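Local coordinates for protein acetylornithine aminotransferase (Aquifex aeolicus, PDB 2EH6) that catalyses the pyridoxal-phosphate-dependent transfer of an amino group between N(2)-acetyl-L-ornithine and 2-oxoglutarate, a step of arginine biosynthesis, at residues Asn40-Ala45 against Pro356-Lys361; Gly87-Ala92 against Ile249-Ala254. All coordinates share one frame; numbering follows the deposited sequence.

How the contacts relate
Contact 1 joins two turns, contact 2 two strands. Contact 1 sets the loop 40-45 against the loop 356-361, near the C-terminal helix 361-374; contact 2 pairs strand 87-92, outermost within this chain in the mixed sheet of the large domain, with strand 250-255, and both its segments fall in sequence between those of contact 1. Their centres are 24 Å apart and their nearest atoms about 9 Å, without touching. Both approach the cofactor site: the side chain of Ser-41 is about 8 Å from that of Lys-241, the lysine that attaches the cofactor, here not linked to it, and Gly-250 is about 7 Å from bound pyridoxal phosphate. Each also reaches the second subunit of the homodimer.

Contact 1: Asn40-Ala45 against Pro356-Lys361; sequences NSLGHA and PLIIQK
Ser-41 and Pro-356 bring the two segments together, their CA atoms 4.7 Å apart, where two type I beta turns meet: Asn-40 to Gly-43 on one side, Pro-356 to Ile-359 on the other. The carbonyl O of Ser-41 accepts the N-H of Leu-357 at 2.7 Å; the bond is short but bent, with 144° at the hydrogen and the donor tilted from the carbonyl plane. Each turn also closes on itself, Gly-43 N to Asn-40 O and Ile-359 N to Pro-356 O. In this class-III aminotransferase the contact thus joins a loop near the N-terminus, between helices 35-38 and 47-59, to the last loop before the C-terminal helix 361-374; strands 29-32 and 341-346, from the same two ends of the chain, share a seven-stranded sheet. The proline ring lies along the first turn, its CB 3.6 Å from Asn-40 O and 3.7 Å from Gly-43 N. Ile-358 holds CG1 between its backbone N and carbonyl carbon (chi1 58°), and the extended branch carries CD1 to 3.5 Å from Leu-42 O. Its other branch, CG2, meets Leu-42 CD2 at 4.3 Å. Gly-43, at positive phi, leaves room here: a side chain would come tight against Ile-358 CD1. The Ser-41 hydroxyl is hydrogen-bonded to Gly-242 O, while Asn-40 ND2 donates to His-62 O of the second subunit.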
loop_
_atom_site.group_PDB
_atom_site.type_symbol
_atom_site.label_atom_id
_atom_site.label_comp_id
_atom_site.label_asym_id
_atom_site.label_seq_id
_atom_site.Cartn_x
_atom_site.Cartn_y
_atom_site.Cartn_z
ATOM N N ASN A 40 -14.687 -5.953 4.433
ATOM C CA ASN A 40 -15.190 -7.313 4.291
ATOM C C ASN A 40 -16.558 -7.324 3.621
ATOM O O ASN A 40 -17.562 -7.699 4.225
ATOM C CB ASN A 40 -15.235 -7.990 5.664
ATOM C CG ASN A 40 -13.876 -7.986 6.348
ATOM O OD1 ASN A 40 -12.889 -8.477 5.798
ATOM N ND2 ASN A 40 -13.817 -7.426 7.542
ATOM N N SER A 41 -16.576 -6.906 2.356
ATOM C CA SER A 41 -17.795 -6.834 1.554
ATOM C C SER A 41 -18.644 -8.106 1.542
ATOM O O SER A 41 -19.882 -8.028 1.522
ATOM C CB SER A 41 -17.442 -6.445 0.110
ATOM O OG SER A 41 -16.407 -7.268 -0.406
ATOM N N LEU A 42 -17.991 -9.269 1.539
ATOM C CA LEU A 42 -18.711 -10.546 1.532
ATOM C C LEU A 42 -18.662 -11.257 2.889
ATOM O O LEU A 42 -18.869 -12.473 2.973
ATOM C CB LEU A 42 -18.137 -11.474 0.457
ATOM C CG LEU A 42 -18.090 -10.912 -0.970
ATOM C CD1 LEU A 42 -17.503 -11.954 -1.912
ATOM C CD2 LEU A 42 -19.486 -10.518 -1.424
ATOM N N GLY A 43 -18.400 -10.500 3.947
ATOM C CA GLY A 43 -18.325 -11.097 5.270
ATOM C C GLY A 43 -17.066 -11.933 5.420
ATOM O O GLY A 43 -16.114 -11.772 4.654
ATOM N N HIS A 44 -17.063 -12.838 6.395
ATOM C CA HIS A 44 -15.908 -13.687 6.652
ATOM C C HIS A 44 -16.136 -15.125 6.214
ATOM O O HIS A 44 -17.267 -15.618 6.211
ATOM C CB HIS A 44 -15.581 -13.663 8.147
ATOM C CG HIS A 44 -15.340 -12.289 8.686
ATOM N ND1 HIS A 44 -14.115 -11.662 8.610
ATOM C CD2 HIS A 44 -16.175 -11.410 9.285
ATOM C CE1 HIS A 44 -14.206 -10.456 9.139
ATOM N NE2 HIS A 44 -15.446 -10.278 9.556
ATOM N N ALA A 45 -15.050 -15.796 5.850
ATOM C CA ALA A 45 -15.107 -17.187 5.431
ATOM C C ALA A 45 -16.133 -17.428 4.331
ATOM O O ALA A 45 -16.767 -18.485 4.281
ATOM C CB ALA A 45 -15.416 -18.082 6.639
ATOM N N PRO A 356 -21.510 -6.133 6.188
ATOM C CA PRO A 356 -21.094 -6.827 4.964
ATOM C C PRO A 356 -22.251 -6.703 3.984
ATOM O O PRO A 356 -23.402 -6.584 4.402
ATOM C CB PRO A 356 -20.877 -8.261 5.442
ATOM C CG PRO A 356 -20.444 -8.065 6.871
ATOM C CD PRO A 356 -21.428 -7.031 7.353
ATOM N N LEU A 357 -21.965 -6.734 2.688
ATOM C CA LEU A 357 -23.032 -6.572 1.714
ATOM C C LEU A 357 -23.981 -7.770 1.630
ATOM O O LEU A 357 -25.021 -7.693 0.976
ATOM C CB LEU A 357 -22.440 -6.226 0.342
ATOM C CG LEU A 357 -21.521 -4.990 0.353
ATOM C CD1 LEU A 357 -21.109 -4.643 -1.074
ATOM C CD2 LEU A 357 -22.242 -3.793 1.000
ATOM N N ILE A 358 -23.632 -8.865 2.300
ATOM C CA ILE A 358 -24.480 -10.058 2.310
ATOM C C ILE A 358 -25.468 -10.014 3.476
ATOM O O ILE A 358 -26.228 -10.958 3.696
ATOM C CB ILE A 358 -23.646 -11.348 2.455
ATOM C CG1 ILE A 358 -22.829 -11.289 3.746
ATOM C CG2 ILE A 358 -22.753 -11.532 1.240
ATOM C CD1 ILE A 358 -22.155 -12.596 4.118
ATOM N N ILE A 359 -25.450 -8.921 4.229
ATOM C CA ILE A 359 -26.334 -8.775 5.379
ATOM C C ILE A 359 -27.811 -8.946 4.978
ATOM O O ILE A 359 -28.222 -8.539 3.893
ATOM C CB ILE A 359 -26.121 -7.394 6.044
ATOM C CG1 ILE A 359 -26.683 -7.402 7.462
ATOM C CG2 ILE A 359 -26.754 -6.299 5.199
ATOM C CD1 ILE A 359 -25.799 -8.119 8.465
ATOM N N GLN A 360 -28.599 -9.558 5.860
ATOM C CA GLN A 360 -30.021 -9.788 5.595
ATOM C C GLN A 360 -30.922 -9.078 6.602
ATOM O O GLN A 360 -30.477 -8.703 7.686
ATOM C CB GLN A 360 -30.317 -11.287 5.603
ATOM C CG GLN A 360 -29.647 -12.042 4.465
ATOM C CD GLN A 360 -29.936 -13.529 4.503
ATOM O OE1 GLN A 360 -31.091 -13.952 4.413
ATOM N NE2 GLN A 360 -28.885 -14.333 4.638
ATOM N N LYS A 361 -32.192 -8.908 6.243
ATOM C CA LYS A 361 -33.152 -8.221 7.107
ATOM C C LYS A 361 -33.192 -8.737 8.538
ATOM O O LYS A 361 -33.256 -7.948 9.481
ATOM C CB LYS A 361 -34.555 -8.280 6.493
ATOM C CG LYS A 361 -34.688 -7.429 5.243
ATOM C CD LYS A 361 -36.120 -7.372 4.748
ATOM C CE LYS A 361 -36.235 -6.453 3.544
ATOM N NZ LYS A 361 -37.637 -6.327 3.074
#

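Contact 2: Gly87-Ala92 against Ile249-Ala254; sequences GKVFFA and IGAILA
Lys-88 pairs with Ala-254, Phe-90 with Ile-252 and Ala-92 with Gly-250 as the hydrogen-bonded pairs of an antiparallel ladder, the strand directions 162° apart. The four bonds of the first two pairs are regular, Lys-88 N to Ala-254 O measuring 2.9 Å. At the third pair the ladder is distorted: Ala-92 N to Gly-250 O is short (2.8 Å), but Ala-92 N stands 63° out of the carbonyl plane of Gly-250, and the return bond is weak. CA-H...O contacts fill the intervening pairs, as from Val-89 CA to Ile-252 O at 3.3 Å. In the seven-stranded mixed sheet of this fold type I large domain, strand 250-255 bonds on its other side to strand 236-239, and the second subunit hydrogen-bonds to the Val-89 backbone.

Apolar packing divides between the two faces. On one, Val-89 turns CG2 to Leu-253 CG (3.9 Å) and CG1 to Ala-251 CB (3.9 Å). With CG1 anti to the backbone N (chi1 173°), that methyl also lies over the middle of the Phe-91 ring, 3.7 Å above its plane. An alanine in place of Val-89 would probably open a gap beside Leu-253 and Ala-251 and leave that ring face without its methyl cover. On the other face, Ile-252 CG1 lies 3.8 Å from Phe-90 CB.

Backbone bonds therefore set the register, while aliphatic and aromatic groups pack these two strands against helix 70-81 on one face and helix 95-112 on the other.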
loop_
_atom_site.group_PDB
_atom_site.type_symbol
_atom_site.label_atom_id
_atom_site.label_comp_id
_atom_site.label_asym_id
_atom_site.label_seq_id
_atom_site.Cartn_x
_atom_site.Cartn_y
_atom_site.Cartn_z
ATOM N N GLY A 87 -12.026 2.810 -20.497
ATOM C CA GLY A 87 -10.963 3.233 -19.608
ATOM C C GLY A 87 -9.932 2.163 -19.337
ATOM O O GLY A 87 -10.003 1.058 -19.873
ATOM N N LYS A 88 -8.953 2.501 -18.506
ATOM C CA LYS A 88 -7.902 1.562 -18.147
ATOM C C LYS A 88 -7.716 1.576 -16.633
ATOM O O LYS A 88 -8.178 2.487 -15.945
ATOM C CB LYS A 88 -6.590 1.913 -18.858
ATOM C CG LYS A 88 -6.637 1.710 -20.375
ATOM C CD LYS A 88 -5.273 1.932 -21.012
ATOM C CE LYS A 88 -5.299 1.658 -22.507
ATOM N NZ LYS A 88 -5.867 0.318 -22.820
ATOM N N VAL A 89 -7.023 0.567 -16.125
ATOM C CA VAL A 89 -6.825 0.431 -14.688
ATOM C C VAL A 89 -5.367 0.279 -14.289
ATOM O O VAL A 89 -4.568 -0.293 -15.030
ATOM C CB VAL A 89 -7.596 -0.825 -14.166
ATOM C CG1 VAL A 89 -7.273 -1.085 -12.688
ATOM C CG2 VAL A 89 -9.084 -0.644 -14.373
ATOM N N PHE A 90 -5.028 0.806 -13.115
ATOM C CA PHE A 90 -3.688 0.660 -12.556
ATOM C C PHE A 90 -3.948 0.071 -11.180
ATOM O O PHE A 90 -4.738 0.627 -10.423
ATOM C CB PHE A 90 -2.967 1.992 -12.364
ATOM C CG PHE A 90 -1.758 1.882 -11.468
ATOM C CD1 PHE A 90 -0.604 1.237 -11.908
ATOM C CD2 PHE A 90 -1.810 2.337 -10.149
ATOM C CE1 PHE A 90 0.479 1.036 -11.048
ATOM C CE2 PHE A 90 -0.736 2.143 -9.279
ATOM C CZ PHE A 90 0.415 1.488 -9.730
ATOM N N PHE A 91 -3.285 -1.036 -10.857
ATOM C CA PHE A 91 -3.493 -1.691 -9.560
ATOM C C PHE A 91 -2.501 -1.296 -8.475
ATOM O O PHE A 91 -1.294 -1.313 -8.691
ATOM C CB PHE A 91 -3.468 -3.211 -9.736
ATOM C CG PHE A 91 -4.686 -3.758 -10.420
ATOM C CD1 PHE A 91 -5.909 -3.805 -9.756
ATOM C CD2 PHE A 91 -4.618 -4.208 -11.737
ATOM C CE1 PHE A 91 -7.056 -4.291 -10.392
ATOM C CE2 PHE A 91 -5.759 -4.700 -12.386
ATOM C CZ PHE A 91 -6.983 -4.739 -11.709
ATOM N N ALA A 92 -3.027 -0.947 -7.303
ATOM C CA ALA A 92 -2.200 -0.564 -6.166
ATOM C C ALA A 92 -2.514 -1.520 -5.006
ATOM O O ALA A 92 -3.115 -2.576 -5.219
ATOM C CB ALA A 92 -2.492 0.883 -5.767
ATOM N N ILE A 249 -5.935 -4.486 -1.636
ATOM C CA ILE A 249 -5.934 -4.177 -3.059
ATOM C C ILE A 249 -6.429 -2.754 -3.247
ATOM O O ILE A 249 -7.179 -2.227 -2.427
ATOM C CB ILE A 249 -6.844 -5.158 -3.853
ATOM C CG1 ILE A 249 -6.672 -4.940 -5.362
ATOM C CG2 ILE A 249 -8.301 -4.962 -3.448
ATOM C CD1 ILE A 249 -7.378 -5.999 -6.230
ATOM N N GLY A 250 -5.991 -2.124 -4.330
ATOM C CA GLY A 250 -6.416 -0.772 -4.613
ATOM C C GLY A 250 -6.307 -0.577 -6.112
ATOM O O GLY A 250 -5.716 -1.401 -6.806
ATOM N N ALA A 251 -6.890 0.496 -6.620
ATOM C CA ALA A 251 -6.799 0.755 -8.047
ATOM C C ALA A 251 -7.412 2.075 -8.436
ATOM O O ALA A 251 -8.227 2.648 -7.707
ATOM C CB ALA A 251 -7.489 -0.362 -8.829
ATOM N N ILE A 252 -6.980 2.579 -9.584
ATOM C CA ILE A 252 -7.584 3.778 -10.120
ATOM C C ILE A 252 -8.044 3.334 -11.496
ATOM O O ILE A 252 -7.411 2.480 -12.132
ATOM C CB ILE A 252 -6.606 4.967 -10.267
ATOM C CG1 ILE A 252 -5.431 4.592 -11.165
ATOM C CG2 ILE A 252 -6.158 5.440 -8.897
ATOM C CD1 ILE A 252 -4.596 5.807 -11.580
ATOM N N LEU A 253 -9.174 3.875 -11.923
ATOM C CA LEU A 253 -9.730 3.574 -13.228
ATOM C C LEU A 253 -9.855 4.953 -13.849
ATOM O O LEU A 253 -10.415 5.862 -13.235
ATOM C CB LEU A 253 -11.109 2.916 -13.093
ATOM C CG LEU A 253 -11.691 2.226 -14.334
ATOM C CD1 LEU A 253 -12.974 1.506 -13.959
ATOM C CD2 LEU A 253 -11.940 3.245 -15.438
ATOM N N ALA A 254 -9.311 5.114 -15.049
ATOM C CA ALA A 254 -9.347 6.403 -15.731
ATOM C C ALA A 254 -9.785 6.226 -17.172
ATOM O O ALA A 254 -9.400 5.263 -17.832
ATOM C CB ALA A 254 -7.962 7.058 -15.687
#